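Local coordinates for cortical-lytic enzyme (Bacillus cereus, PDB 4S3J), which probably acts as an N-acetylglucosaminidase that degrades partially broken-down cortex peptidoglycan during spore germination, recognising muramic acid delta-lactam, at residues L204-A207 with E208-M212; N197-I200 with T201-Q205; S10-V14 with Y15-S19; V349-A352 with R353-V357; F394-M397 with K398-I402. All blocks are in the same frame, centred on the assembly; numbering follows the deposited sequence.

Overall arrangement
All five contacts are local, each joining residues a few positions apart along a helix or at its end, and together they sample a helix's start (contact 3), middle (contact 2) and finish (contacts 1, 4 and 5). Contacts 1 and 2 share helix 193-210, with centres about 10 Å apart, on the far side of the chain's centre from contacts 3 and 4. Contact 3 belongs to the first LysM domain, the others to the glycosyl hydrolase family 18 region. Contacts 3 and 4 lie about 8 Å apart at their nearest atoms, without touching. Contact 5 is the innermost, its centre about 14 Å from that of the chain. All are away from Glu220, the probable proton donor.

Contact 1. Residues L204-A207 with E208-M212; sequences LQTA and EKYGM
Thr206 and Tyr210, one helical turn apart, show how the last turn of a helix is packed by its side chains before the chain leaves it. The threonine methyl CG2 stands anti to the backbone N and meets the CD2 side of the Tyr210 ring, the two side chains crossing at a slant, with Thr206 CG2 4.0 Å from Tyr210 CD2. Its hydroxyl, turned the other way, is bonded to the carbonyl of Asn202 one turn back. Tyr210 holds its CG beside its own backbone N (chi1 -68°), which points the ring out from the helix, leaning back toward Thr206. The extended chain of Lys209 passes over one face of that ring, CG lying above its centre, while the phenol oxygen is hydrogen-bonded to Glu151.

Below the side chains the backbone changes grip. Glu208 N bonds to Leu204 O at 3.0 Å and Lys209 N to Gln205 O at 3.0 Å, both regular helical bonds, whereas Ala207 O receives Met212 N at 2.9 Å, five residues on. Gly211, with positive phi, makes this reversal. It brings Met212 CB back to 4.4 Å from Ala207 CB.

The buried face of this turn rests on the barrel wall: Thr206, Ala207 and Met212 touch Leu171 of strand 168-177, Thr206 and Met212 reach Phe141 of strand 135-143, and Tyr210 packs against the start of helix 155-164.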
loop_
_atom_site.group_PDB
_atom_site.type_symbol
_atom_site.label_atom_id
_atom_site.label_comp_id
_atom_site.label_asym_id
_atom_site.label_seq_id
_atom_site.Cartn_x
_atom_site.Cartn_y
_atom_site.Cartn_z
ATOM N N LEU A 204 -21.870 16.348 -3.475
ATOM C CA LEU A 204 -21.740 16.582 -4.910
ATOM C C LEU A 204 -21.186 17.976 -5.202
ATOM O O LEU A 204 -20.349 18.132 -6.097
ATOM C CB LEU A 204 -23.081 16.414 -5.609
ATOM C CG LEU A 204 -23.727 15.036 -5.523
ATOM C CD1 LEU A 204 -25.138 15.068 -6.104
ATOM C CD2 LEU A 204 -22.892 14.021 -6.229
ATOM N N GLN A 205 -21.650 18.986 -4.466
ATOM C CA GLN A 205 -21.139 20.339 -4.662
ATOM C C GLN A 205 -19.661 20.435 -4.278
ATOM O O GLN A 205 -18.889 21.099 -4.960
ATOM C CB GLN A 205 -21.937 21.354 -3.840
ATOM C CG GLN A 205 -23.285 21.690 -4.434
ATOM C CD GLN A 205 -24.144 22.506 -3.491
ATOM O OE1 GLN A 205 -23.733 22.824 -2.368
ATOM N NE2 GLN A 205 -25.346 22.852 -3.943
ATOM N N THR A 206 -19.266 19.755 -3.208
ATOM C CA THR A 206 -17.855 19.727 -2.798
ATOM C C THR A 206 -16.980 19.025 -3.851
ATOM O O THR A 206 -15.939 19.554 -4.244
ATOM C CB THR A 206 -17.690 19.039 -1.420
ATOM O OG1 THR A 206 -18.414 19.766 -0.423
ATOM C CG2 THR A 206 -16.221 18.967 -1.011
ATOM N N ALA A 207 -17.427 17.870 -4.345
ATOM C CA ALA A 207 -16.687 17.131 -5.368
ATOM C C ALA A 207 -16.510 17.964 -6.620
ATOM O O ALA A 207 -15.417 18.042 -7.182
ATOM C CB ALA A 207 -17.393 15.839 -5.699
ATOM N N GLU A 208 -17.586 18.608 -7.055
ATOM C CA GLU A 208 -17.522 19.396 -8.261
ATOM C C GLU A 208 -16.623 20.615 -8.063
ATOM O O GLU A 208 -15.895 21.006 -8.976
ATOM C CB GLU A 208 -18.933 19.804 -8.679
ATOM C CG GLU A 208 -18.998 20.816 -9.773
ATOM C CD GLU A 208 -20.431 21.164 -10.086
ATOM O OE1 GLU A 208 -21.088 20.369 -10.787
ATOM O OE2 GLU A 208 -20.903 22.208 -9.595
ATOM N N LYS A 209 -16.631 21.189 -6.866
ATOM C CA LYS A 209 -15.765 22.332 -6.590
ATOM C C LYS A 209 -14.261 22.009 -6.722
ATOM O O LYS A 209 -13.498 22.818 -7.242
ATOM C CB LYS A 209 -16.038 22.880 -5.190
ATOM C CG LYS A 209 -15.137 24.054 -4.810
ATOM C CD LYS A 209 -15.428 24.591 -3.428
ATOM C CE LYS A 209 -14.486 25.738 -3.082
ATOM N NZ LYS A 209 -14.725 26.275 -1.714
ATOM N N TYR A 210 -13.845 20.823 -6.295
ATOM C CA TYR A 210 -12.413 20.510 -6.234
ATOM C C TYR A 210 -11.956 19.526 -7.304
ATOM O O TYR A 210 -10.784 19.125 -7.317
ATOM C CB TYR A 210 -12.050 19.951 -4.853
ATOM C CG TYR A 210 -12.161 20.973 -3.744
ATOM C CD1 TYR A 210 -11.371 22.119 -3.745
ATOM C CD2 TYR A 210 -13.050 20.795 -2.695
ATOM C CE1 TYR A 210 -11.470 23.055 -2.735
ATOM C CE2 TYR A 210 -13.158 21.724 -1.684
ATOM C CZ TYR A 210 -12.367 22.851 -1.704
ATOM O OH TYR A 210 -12.484 23.769 -0.682
ATOM N N GLY A 211 -12.855 19.140 -8.201
ATOM C CA GLY A 211 -12.506 18.221 -9.276
ATOM C C GLY A 211 -12.288 16.813 -8.771
ATOM O O GLY A 211 -11.547 16.016 -9.364
ATOM N N MET A 212 -12.960 16.494 -7.673
ATOM C CA MET A 212 -12.827 15.185 -7.063
ATOM C C MET A 212 -13.802 14.203 -7.700
ATOM O O MET A 212 -14.953 14.094 -7.281
ATOM C CB MET A 212 -13.037 15.284 -5.558
ATOM C CG MET A 212 -11.862 15.915 -4.831
ATOM S SD MET A 212 -12.368 16.462 -3.181
ATOM C CE MET A 212 -10.803 16.965 -2.489
#

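Contact 2. Residues N197-I200 with T201-Q205; sequences NKFI and TNILQ
Asn197 O is gripped twice by Thr201, a worked case of a hydroxyl joining the helix's own hydrogen bonding. Thr201 N donates to it at 3.1 Å, and Thr201 OG1 donates to the same Asn197 O, also at 3.1 Å, the two donors arriving from opposite faces of the carbonyl plane. The hydroxyl can do so because OG1 lies beside its own backbone N (chi1 -67°) and so hangs back over the preceding turn; it is also bonded to Arg240 of helix 227-240. Asn202 N, Ile203 N and Leu204 N continue the regular pattern to Lys198 O, Phe199 O and Ile200 O.

Further out, the amide of Asn202 lies across the aliphatic part of Lys198, with Asn202 ND2 3.6 Å from Lys198 CG. Both polar ends are held by the same loop: Asn202 ND2 by Gly147 O and Lys198 NZ by Asp146 O.

On the buried side, Phe199 has CG anti to its backbone N (chi1 -172°), and its ring presents one face to Ile203. The methyl CD1 of Ile203 stands 3.6 Å from the Phe199 ring centroid, 12° off the normal, a nearly centred CH-pi contact. Ile200 CG2 and Leu204 CD1 meet more loosely at 4.2 Å.

Phe199 and Ile203 lie on Ile173 of strand 168-177, Ile203 also on strand 214-218, and Ile200 on helix 227-240. Such an amphipathic helix is characteristic of the outer layer of a TIM barrel: apolar side chains face the strands, and polar ones face solvent and neighbouring loops.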
loop_
_atom_site.group_PDB
_atom_site.type_symbol
_atom_site.label_atom_id
_atom_site.label_comp_id
_atom_site.label_asym_id
_atom_site.label_seq_id
_atom_site.Cartn_x
_atom_site.Cartn_y
_atom_site.Cartn_z
ATOM N N ASN A 197 -30.406 13.643 2.407
ATOM C CA ASN A 197 -30.570 14.312 1.121
ATOM C C ASN A 197 -29.690 15.556 1.027
ATOM O O ASN A 197 -29.041 15.803 0.005
ATOM C CB ASN A 197 -32.041 14.693 0.911
ATOM C CG ASN A 197 -32.267 15.445 -0.381
ATOM O OD1 ASN A 197 -32.019 14.924 -1.464
ATOM N ND2 ASN A 197 -32.724 16.691 -0.270
ATOM N N LYS A 198 -29.640 16.311 2.119
ATOM C CA LYS A 198 -28.782 17.491 2.213
ATOM C C LYS A 198 -27.313 17.096 2.131
ATOM O O LYS A 198 -26.513 17.753 1.471
ATOM C CB LYS A 198 -29.033 18.230 3.528
ATOM C CG LYS A 198 -28.133 19.444 3.752
ATOM C CD LYS A 198 -28.550 20.249 4.984
ATOM C CE LYS A 198 -27.516 21.330 5.311
ATOM N NZ LYS A 198 -27.605 21.821 6.725
ATOM N N PHE A 199 -26.986 16.006 2.808
ATOM C CA PHE A 199 -25.626 15.458 2.831
ATOM C C PHE A 199 -25.147 15.135 1.424
ATOM O O PHE A 199 -24.049 15.557 1.017
ATOM C CB PHE A 199 -25.607 14.212 3.736
ATOM C CG PHE A 199 -24.229 13.638 4.019
ATOM C CD1 PHE A 199 -23.200 14.444 4.489
ATOM C CD2 PHE A 199 -24.005 12.288 3.888
ATOM C CE1 PHE A 199 -21.955 13.913 4.778
ATOM C CE2 PHE A 199 -22.756 11.744 4.178
ATOM C CZ PHE A 199 -21.739 12.570 4.642
ATOM N N ILE A 200 -25.950 14.389 0.675
ATOM C CA ILE A 200 -25.548 13.990 -0.672
ATOM C C ILE A 200 -25.418 15.230 -1.559
ATOM O O ILE A 200 -24.503 15.337 -2.360
ATOM C CB ILE A 200 -26.546 12.983 -1.290
ATOM C CG1 ILE A 200 -26.533 11.692 -0.476
ATOM C CG2 ILE A 200 -26.202 12.700 -2.747
ATOM C CD1 ILE A 200 -27.573 10.689 -0.870
ATOM N N THR A 201 -26.332 16.180 -1.402
ATOM C CA THR A 201 -26.239 17.429 -2.147
ATOM C C THR A 201 -24.920 18.146 -1.864
ATOM O O THR A 201 -24.246 18.596 -2.792
ATOM C CB THR A 201 -27.431 18.355 -1.804
ATOM O OG1 THR A 201 -28.633 17.760 -2.301
ATOM C CG2 THR A 201 -27.274 19.718 -2.439
ATOM N N ASN A 202 -24.533 18.225 -0.594
ATOM C CA ASN A 202 -23.293 18.913 -0.219
ATOM C C ASN A 202 -22.047 18.183 -0.716
ATOM O O ASN A 202 -21.048 18.813 -1.081
ATOM C CB ASN A 202 -23.197 19.092 1.300
ATOM C CG ASN A 202 -24.110 20.184 1.812
ATOM O OD1 ASN A 202 -24.355 21.174 1.120
ATOM N ND2 ASN A 202 -24.628 20.007 3.024
ATOM N N ILE A 203 -22.109 16.856 -0.695
ATOM C CA ILE A 203 -21.021 16.019 -1.212
ATOM C C ILE A 203 -20.793 16.290 -2.699
ATOM O O ILE A 203 -19.651 16.429 -3.140
ATOM C CB ILE A 203 -21.325 14.524 -0.989
ATOM C CG1 ILE A 203 -21.227 14.201 0.504
ATOM C CG2 ILE A 203 -20.368 13.628 -1.798
ATOM C CD1 ILE A 203 -21.838 12.867 0.875
ATOM N N LEU A 204 -21.870 16.348 -3.475
ATOM C CA LEU A 204 -21.740 16.582 -4.910
ATOM C C LEU A 204 -21.186 17.976 -5.202
ATOM O O LEU A 204 -20.349 18.132 -6.097
ATOM C CB LEU A 204 -23.081 16.414 -5.609
ATOM C CG LEU A 204 -23.727 15.036 -5.523
ATOM C CD1 LEU A 204 -25.138 15.068 -6.104
ATOM C CD2 LEU A 204 -22.892 14.021 -6.229
ATOM N N GLN A 205 -21.650 18.986 -4.466
ATOM C CA GLN A 205 -21.139 20.339 -4.662
ATOM C C GLN A 205 -19.661 20.435 -4.278
ATOM O O GLN A 205 -18.889 21.099 -4.960
ATOM C CB GLN A 205 -21.937 21.354 -3.840
ATOM C CG GLN A 205 -23.285 21.690 -4.434
ATOM C CD GLN A 205 -24.144 22.506 -3.491
ATOM O OE1 GLN A 205 -23.733 22.824 -2.368
ATOM N NE2 GLN A 205 -25.346 22.852 -3.943
#

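Contact 3. Residues S10-V14 with Y15-S19; sequences SGDSV and YSLAS
From Ser13 the backbone passes from an extended conformation into helix 14-21, and Ser13 and Ser16 close its first turn as a capping box, here in the first LysM domain. The two bonds are reciprocal. Ser13 OG accepts from Ser16 N at 3.0 Å, while Ser16 OG accepts from Ser13 N at 2.8 Å with a nearly straight N-H...O angle of 171°. Both hydroxyls sit between their own backbone N and carbonyl carbon (chi1 65° and 69°), the torsion that turns each one onto the other residue's backbone. Leu17 N then takes up Ser13 O, the first regular bond of the helix.

Around the box, Leu17 crosses Asp12 at about a right angle, its CD2 3.7 Å from Asp12 OD2, an oxygen already bonded to Arg9 N. Val14 and Tyr15 run side by side, and the valine methyl CG2 lies over a face of the tyrosine ring, 4.1 Å from its centroid. Val14 and Leu17 also rest on Ile28 of helix 25-31, the second helix of the domain. A water joins the cap to the loop, donating to Asp12 OD1 at 2.7 Å and hydrogen-bonded to Ser16 OG.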
loop_
_atom_site.group_PDB
_atom_site.type_symbol
_atom_site.label_atom_id
_atom_site.label_comp_id
_atom_site.label_asym_id
_atom_site.label_seq_id
_atom_site.Cartn_x
_atom_site.Cartn_y
_atom_site.Cartn_z
ATOM N N SER A 10 27.650 -9.448 3.278
ATOM C CA SER A 10 28.794 -8.964 4.054
ATOM C C SER A 10 29.892 -8.383 3.170
ATOM O O SER A 10 30.350 -9.027 2.227
ATOM C CB SER A 10 29.397 -10.118 4.862
ATOM O OG SER A 10 28.419 -10.749 5.668
ATOM N N GLY A 11 30.304 -7.159 3.474
ATOM C CA GLY A 11 31.383 -6.514 2.737
ATOM C C GLY A 11 30.973 -5.601 1.606
ATOM O O GLY A 11 31.791 -4.839 1.082
ATOM N N ASP A 12 29.712 -5.683 1.200
ATOM C CA ASP A 12 29.214 -4.865 0.084
ATOM C C ASP A 12 29.181 -3.371 0.404
ATOM O O ASP A 12 28.833 -2.955 1.520
ATOM C CB ASP A 12 27.786 -5.252 -0.289
ATOM C CG ASP A 12 27.649 -6.575 -1.016
ATOM O OD1 ASP A 12 28.640 -7.143 -1.527
ATOM O OD2 ASP A 12 26.477 -7.045 -1.110
ATOM N N SER A 13 29.522 -2.570 -0.596
ATOM C CA SER A 13 29.308 -1.122 -0.590
ATOM C C SER A 13 28.650 -0.711 -1.906
ATOM O O SER A 13 28.555 -1.515 -2.833
ATOM C CB SER A 13 30.630 -0.392 -0.403
ATOM O OG SER A 13 31.499 -0.607 -1.514
ATOM N N VAL A 14 28.168 0.526 -2.006
ATOM C CA VAL A 14 27.654 0.984 -3.299
ATOM C C VAL A 14 28.748 0.891 -4.360
ATOM O O VAL A 14 28.453 0.666 -5.521
ATOM C CB VAL A 14 27.069 2.417 -3.239
ATOM C CG1 VAL A 14 25.865 2.436 -2.276
ATOM C CG2 VAL A 14 28.092 3.441 -2.839
ATOM N N TYR A 15 30.004 1.086 -3.955
ATOM C CA TYR A 15 31.129 1.024 -4.881
ATOM C C TYR A 15 31.382 -0.407 -5.360
ATOM O O TYR A 15 31.505 -0.661 -6.572
ATOM C CB TYR A 15 32.369 1.579 -4.182
ATOM C CG TYR A 15 32.213 3.036 -3.793
ATOM C CD1 TYR A 15 32.397 4.069 -4.715
ATOM C CD2 TYR A 15 31.795 3.376 -2.515
ATOM C CE1 TYR A 15 32.212 5.388 -4.348
ATOM C CE2 TYR A 15 31.596 4.673 -2.147
ATOM C CZ TYR A 15 31.802 5.684 -3.055
ATOM O OH TYR A 15 31.606 6.986 -2.657
ATOM N N SER A 16 31.418 -1.355 -4.420
ATOM C CA SER A 16 31.695 -2.730 -4.797
ATOM C C SER A 16 30.540 -3.319 -5.604
ATOM O O SER A 16 30.785 -4.057 -6.564
ATOM C CB SER A 16 32.039 -3.592 -3.571
ATOM O OG SER A 16 30.935 -3.824 -2.706
ATOM N N LEU A 17 29.289 -2.977 -5.263
ATOM C CA LEU A 17 28.148 -3.460 -6.018
ATOM C C LEU A 17 28.114 -2.882 -7.415
ATOM O O LEU A 17 27.821 -3.593 -8.360
ATOM C CB LEU A 17 26.840 -3.138 -5.285
ATOM C CG LEU A 17 26.580 -4.005 -4.064
ATOM C CD1 LEU A 17 25.392 -3.451 -3.298
ATOM C CD2 LEU A 17 26.347 -5.458 -4.422
ATOM N N ALA A 18 28.443 -1.605 -7.559
ATOM C CA ALA A 18 28.524 -0.995 -8.885
ATOM C C ALA A 18 29.607 -1.697 -9.710
ATOM O O ALA A 18 29.418 -1.942 -10.900
ATOM C CB ALA A 18 28.825 0.495 -8.772
ATOM N N SER A 19 30.732 -2.022 -9.073
ATOM C CA SER A 19 31.853 -2.662 -9.777
ATOM C C SER A 19 31.450 -4.074 -10.189
ATOM O O SER A 19 31.700 -4.505 -11.321
ATOM C CB SER A 19 33.118 -2.686 -8.905
ATOM O OG SER A 19 34.159 -3.410 -9.564
HETATM O O HOH W 1 29.787 -6.089 -3.736
#

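Contact 4. Residues V349-A352 with R353-V357; sequences VALA and RKYNV
Val349 meets Arg353 one turn later, where its methyl CG1 comes 3.8 Å from Arg353 NH1. The arginine chain runs straight to CD and then bends (chi3 -64°), carrying the guanidinium back along the helix; one face of it lies toward Val349 O, and Arg353 NH2 reaches to 3.7 Å from Ala350 CA. Its NE is hydrogen-bonded to Thr39 O, so this side chain bridges to a loop of the first LysM domain. Ala350 O accepts from Lys354 N at 2.9 Å.

Leu351 lies alongside Tyr355, pointing the same way, with Leu351 CD2 4.1 Å from Tyr355 CE2. Leu351 O takes the bond from Tyr355 N and also sits near the plane of the tyrosine ring, at its edge. The neighbouring Lys354 lays its CG over one face of the Tyr355 ring, whose hydroxyl is bonded to Glu375. Beyond that the helix ends in a Schellman motif, with Asn356 at positive phi as the C-prime residue: Val357 N closes back on Ala352 O at 3.1 Å, and Asn356 N on Arg353 O only weakly.

Ala352, buried, gains Val357 as a neighbour through this turn, its CB 4.1 Å from Val357 CG2, and both touch Phe370 of strand 367-373.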
loop_
_atom_site.group_PDB
_atom_site.type_symbol
_atom_site.label_atom_id
_atom_site.label_comp_id
_atom_site.label_asym_id
_atom_site.label_seq_id
_atom_site.Cartn_x
_atom_site.Cartn_y
_atom_site.Cartn_z
ATOM N N VAL A 349 15.764 0.586 8.071
ATOM C CA VAL A 349 17.140 0.225 7.706
ATOM C C VAL A 349 18.109 1.050 8.548
ATOM O O VAL A 349 19.141 0.555 8.999
ATOM C CB VAL A 349 17.406 0.444 6.220
ATOM C CG1 VAL A 349 18.883 0.161 5.875
ATOM C CG2 VAL A 349 16.499 -0.451 5.405
ATOM N N ALA A 350 17.778 2.311 8.801
ATOM C CA ALA A 350 18.668 3.167 9.582
ATOM C C ALA A 350 18.841 2.667 11.021
ATOM O O ALA A 350 19.919 2.825 11.614
ATOM C CB ALA A 350 18.154 4.601 9.564
ATOM N N LEU A 351 17.794 2.066 11.598
ATOM C CA LEU A 351 17.910 1.461 12.920
ATOM C C LEU A 351 18.861 0.261 12.917
ATOM O O LEU A 351 19.685 0.092 13.819
ATOM C CB LEU A 351 16.531 1.037 13.427
ATOM C CG LEU A 351 15.612 2.188 13.826
ATOM C CD1 LEU A 351 14.211 1.653 13.945
ATOM C CD2 LEU A 351 16.032 2.859 15.148
ATOM N N ALA A 352 18.743 -0.596 11.914
ATOM C CA ALA A 352 19.630 -1.767 11.826
ATOM C C ALA A 352 21.063 -1.293 11.642
ATOM O O ALA A 352 21.993 -1.861 12.219
ATOM C CB ALA A 352 19.198 -2.688 10.690
ATOM N N ARG A 353 21.267 -0.239 10.851
ATOM C CA ARG A 353 22.609 0.328 10.681
ATOM C C ARG A 353 23.171 0.865 12.014
ATOM O O ARG A 353 24.310 0.581 12.420
ATOM C CB ARG A 353 22.558 1.444 9.640
ATOM C CG ARG A 353 23.901 2.117 9.362
ATOM C CD ARG A 353 23.754 3.215 8.290
ATOM N NE ARG A 353 23.362 2.655 7.000
ATOM C CZ ARG A 353 22.188 2.753 6.401
ATOM N NH1 ARG A 353 22.016 2.122 5.240
ATOM N NH2 ARG A 353 21.213 3.480 6.908
ATOM N N LYS A 354 22.360 1.650 12.705
ATOM C CA LYS A 354 22.809 2.308 13.931
ATOM C C LYS A 354 23.203 1.305 15.005
ATOM O O LYS A 354 24.199 1.489 15.719
ATOM C CB LYS A 354 21.714 3.229 14.472
ATOM C CG LYS A 354 22.029 3.907 15.786
ATOM C CD LYS A 354 20.962 4.900 16.108
ATOM C CE LYS A 354 21.201 5.515 17.491
ATOM N NZ LYS A 354 20.062 6.359 17.921
ATOM N N TYR A 355 22.393 0.257 15.138
ATOM C CA TYR A 355 22.569 -0.721 16.208
ATOM C C TYR A 355 23.302 -2.003 15.756
ATOM O O TYR A 355 23.347 -3.011 16.482
ATOM C CB TYR A 355 21.209 -1.014 16.840
ATOM C CG TYR A 355 20.678 0.218 17.550
ATOM C CD1 TYR A 355 21.250 0.653 18.745
ATOM C CD2 TYR A 355 19.611 0.957 17.041
ATOM C CE1 TYR A 355 20.785 1.777 19.395
ATOM C CE2 TYR A 355 19.146 2.080 17.684
ATOM C CZ TYR A 355 19.737 2.489 18.864
ATOM O OH TYR A 355 19.256 3.609 19.500
ATOM N N ASN A 356 23.882 -1.934 14.562
ATOM C CA ASN A 356 24.768 -2.952 14.019
ATOM C C ASN A 356 24.217 -4.371 13.988
ATOM O O ASN A 356 24.906 -5.330 14.391
ATOM C CB ASN A 356 26.080 -2.981 14.825
ATOM C CG ASN A 356 26.771 -1.628 14.870
ATOM O OD1 ASN A 356 27.291 -1.151 13.863
ATOM N ND2 ASN A 356 26.779 -1.006 16.043
ATOM N N VAL A 357 23.026 -4.527 13.431
ATOM C CA VAL A 357 22.446 -5.836 13.230
ATOM C C VAL A 357 22.006 -5.983 11.767
ATOM O O VAL A 357 21.713 -4.982 11.097
ATOM C CB VAL A 357 21.253 -6.053 14.193
ATOM C CG1 VAL A 357 21.745 -6.048 15.644
ATOM C CG2 VAL A 357 20.192 -5.005 13.969
#

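Contact 5. Residues F394-M397 with K398-I402; sequences FNLM and KEQGI
Leu396 turns its CG anti to the backbone N (chi1 175°), and Gln400 sets its CG beside its backbone N (chi1 -65°); between them these rotations bring Leu396 CD1 to 3.8 Å from Gln400 CG. The same leucine methyl, Leu396 CD1, lies 4.0 Å from Glu399 OE1, the glutamate crossing it at about a right angle. Glu399 is anchored beyond this by the hydroxyl of Tyr64.

Lys398, stretched out from CG, runs back beside Asn395 in the same direction. Its NZ, 3.7 Å from Asn395 OD1, is held by Asn71, Gln68 O and Asn424, and it makes a cation-pi contact with Phe425. Asn395 OD1 is bonded to Gln391, one turn back on the same helix, and its ND2 to Thr69 of helix 63-70.

Three regular helical bonds, from Lys398 N, Glu399 N and Gln400 N, are followed by a looser ending. Met397 O receives only weak bonds from Gly401 N, at 2.8 Å but poorly angled, and from Ile402 N at 3.5 Å. Positive phi at Gly401 swings Ile402 back over Met397, the two crossing at about a right angle with Ile402 CD1 4.0 Å from Met397 CG.

Helix 387-400 thus lies between several elements: Phe394 packs on helix 415-424 and, with Met397, on strand 404-408, Leu396 on helix 299-312, and Asn395 and Glu399 on helix 63-70 of the second LysM domain.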
loop_
_atom_site.group_PDB
_atom_site.type_symbol
_atom_site.label_atom_id
_atom_site.label_comp_id
_atom_site.label_asym_id
_atom_site.label_seq_id
_atom_site.Cartn_x
_atom_site.Cartn_y
_atom_site.Cartn_z
ATOM N N PHE A 394 3.125 -7.491 -5.322
ATOM C CA PHE A 394 2.810 -7.223 -6.728
ATOM C C PHE A 394 2.507 -8.545 -7.455
ATOM O O PHE A 394 1.562 -8.613 -8.252
ATOM C CB PHE A 394 3.968 -6.509 -7.434
ATOM C CG PHE A 394 4.180 -5.056 -7.020
ATOM C CD1 PHE A 394 3.221 -4.317 -6.311
ATOM C CD2 PHE A 394 5.400 -4.438 -7.316
ATOM C CE1 PHE A 394 3.446 -2.989 -5.978
ATOM C CE2 PHE A 394 5.629 -3.126 -6.970
ATOM C CZ PHE A 394 4.644 -2.395 -6.282
ATOM N N ASN A 395 3.307 -9.584 -7.210
ATOM C CA ASN A 395 3.084 -10.889 -7.850
ATOM C C ASN A 395 1.751 -11.510 -7.397
ATOM O O ASN A 395 1.047 -12.149 -8.186
ATOM C CB ASN A 395 4.241 -11.831 -7.563
ATOM C CG ASN A 395 5.516 -11.424 -8.291
ATOM O OD1 ASN A 395 5.518 -10.499 -9.120
ATOM N ND2 ASN A 395 6.607 -12.093 -7.965
ATOM N N LEU A 396 1.390 -11.308 -6.129
ATOM C CA LEU A 396 0.087 -11.767 -5.644
ATOM C C LEU A 396 -1.061 -11.080 -6.401
ATOM O O LEU A 396 -2.057 -11.729 -6.769
ATOM C CB LEU A 396 -0.030 -11.513 -4.150
ATOM C CG LEU A 396 -1.381 -11.826 -3.495
ATOM C CD1 LEU A 396 -1.696 -13.324 -3.629
ATOM C CD2 LEU A 396 -1.386 -11.418 -2.043
ATOM N N MET A 397 -0.921 -9.777 -6.643
ATOM C CA MET A 397 -1.932 -9.015 -7.380
ATOM C C MET A 397 -2.101 -9.605 -8.769
ATOM O O MET A 397 -3.221 -9.770 -9.251
ATOM C CB MET A 397 -1.542 -7.544 -7.487
ATOM C CG MET A 397 -1.534 -6.800 -6.146
ATOM S SD MET A 397 -0.775 -5.158 -6.289
ATOM C CE MET A 397 -1.799 -4.421 -7.571
ATOM N N LYS A 398 -0.984 -9.928 -9.397
ATOM C CA LYS A 398 -1.017 -10.520 -10.731
ATOM C C LYS A 398 -1.735 -11.863 -10.724
ATOM O O LYS A 398 -2.590 -12.122 -11.587
ATOM C CB LYS A 398 0.411 -10.695 -11.277
ATOM C CG LYS A 398 1.160 -9.381 -11.470
ATOM C CD LYS A 398 2.598 -9.607 -11.870
ATOM C CE LYS A 398 3.457 -8.338 -11.672
ATOM N NZ LYS A 398 4.839 -8.558 -12.239
ATOM N N GLU A 399 -1.382 -12.719 -9.769
ATOM C CA GLU A 399 -1.973 -14.046 -9.688
ATOM C C GLU A 399 -3.475 -13.960 -9.472
ATOM O O GLU A 399 -4.232 -14.712 -10.078
ATOM C CB GLU A 399 -1.340 -14.853 -8.559
ATOM C CG GLU A 399 0.121 -15.206 -8.761
ATOM C CD GLU A 399 0.749 -15.765 -7.496
ATOM O OE1 GLU A 399 0.338 -15.355 -6.391
ATOM O OE2 GLU A 399 1.657 -16.609 -7.593
ATOM N N GLN A 400 -3.898 -13.043 -8.605
ATOM C CA GLN A 400 -5.310 -12.936 -8.221
ATOM C C GLN A 400 -6.123 -12.095 -9.200
ATOM O O GLN A 400 -7.357 -12.137 -9.180
ATOM C CB GLN A 400 -5.426 -12.356 -6.810
ATOM C CG GLN A 400 -4.849 -13.255 -5.743
ATOM C CD GLN A 400 -5.635 -14.542 -5.594
ATOM O OE1 GLN A 400 -6.861 -14.548 -5.705
ATOM N NE2 GLN A 400 -4.934 -15.640 -5.359
ATOM N N GLY A 401 -5.447 -11.343 -10.064
ATOM C CA GLY A 401 -6.125 -10.564 -11.083
ATOM C C GLY A 401 -6.955 -9.395 -10.561
ATOM O O GLY A 401 -7.968 -9.041 -11.152
ATOM N N ILE A 402 -6.542 -8.778 -9.459
ATOM C CA ILE A 402 -7.345 -7.701 -8.880
ATOM C C ILE A 402 -7.015 -6.340 -9.514
ATOM O O ILE A 402 -6.094 -6.219 -10.313
ATOM C CB ILE A 402 -7.172 -7.639 -7.376
ATOM C CG1 ILE A 402 -5.707 -7.435 -7.032
ATOM C CG2 ILE A 402 -7.673 -8.933 -6.717
ATOM C CD1 ILE A 402 -5.530 -6.934 -5.610
#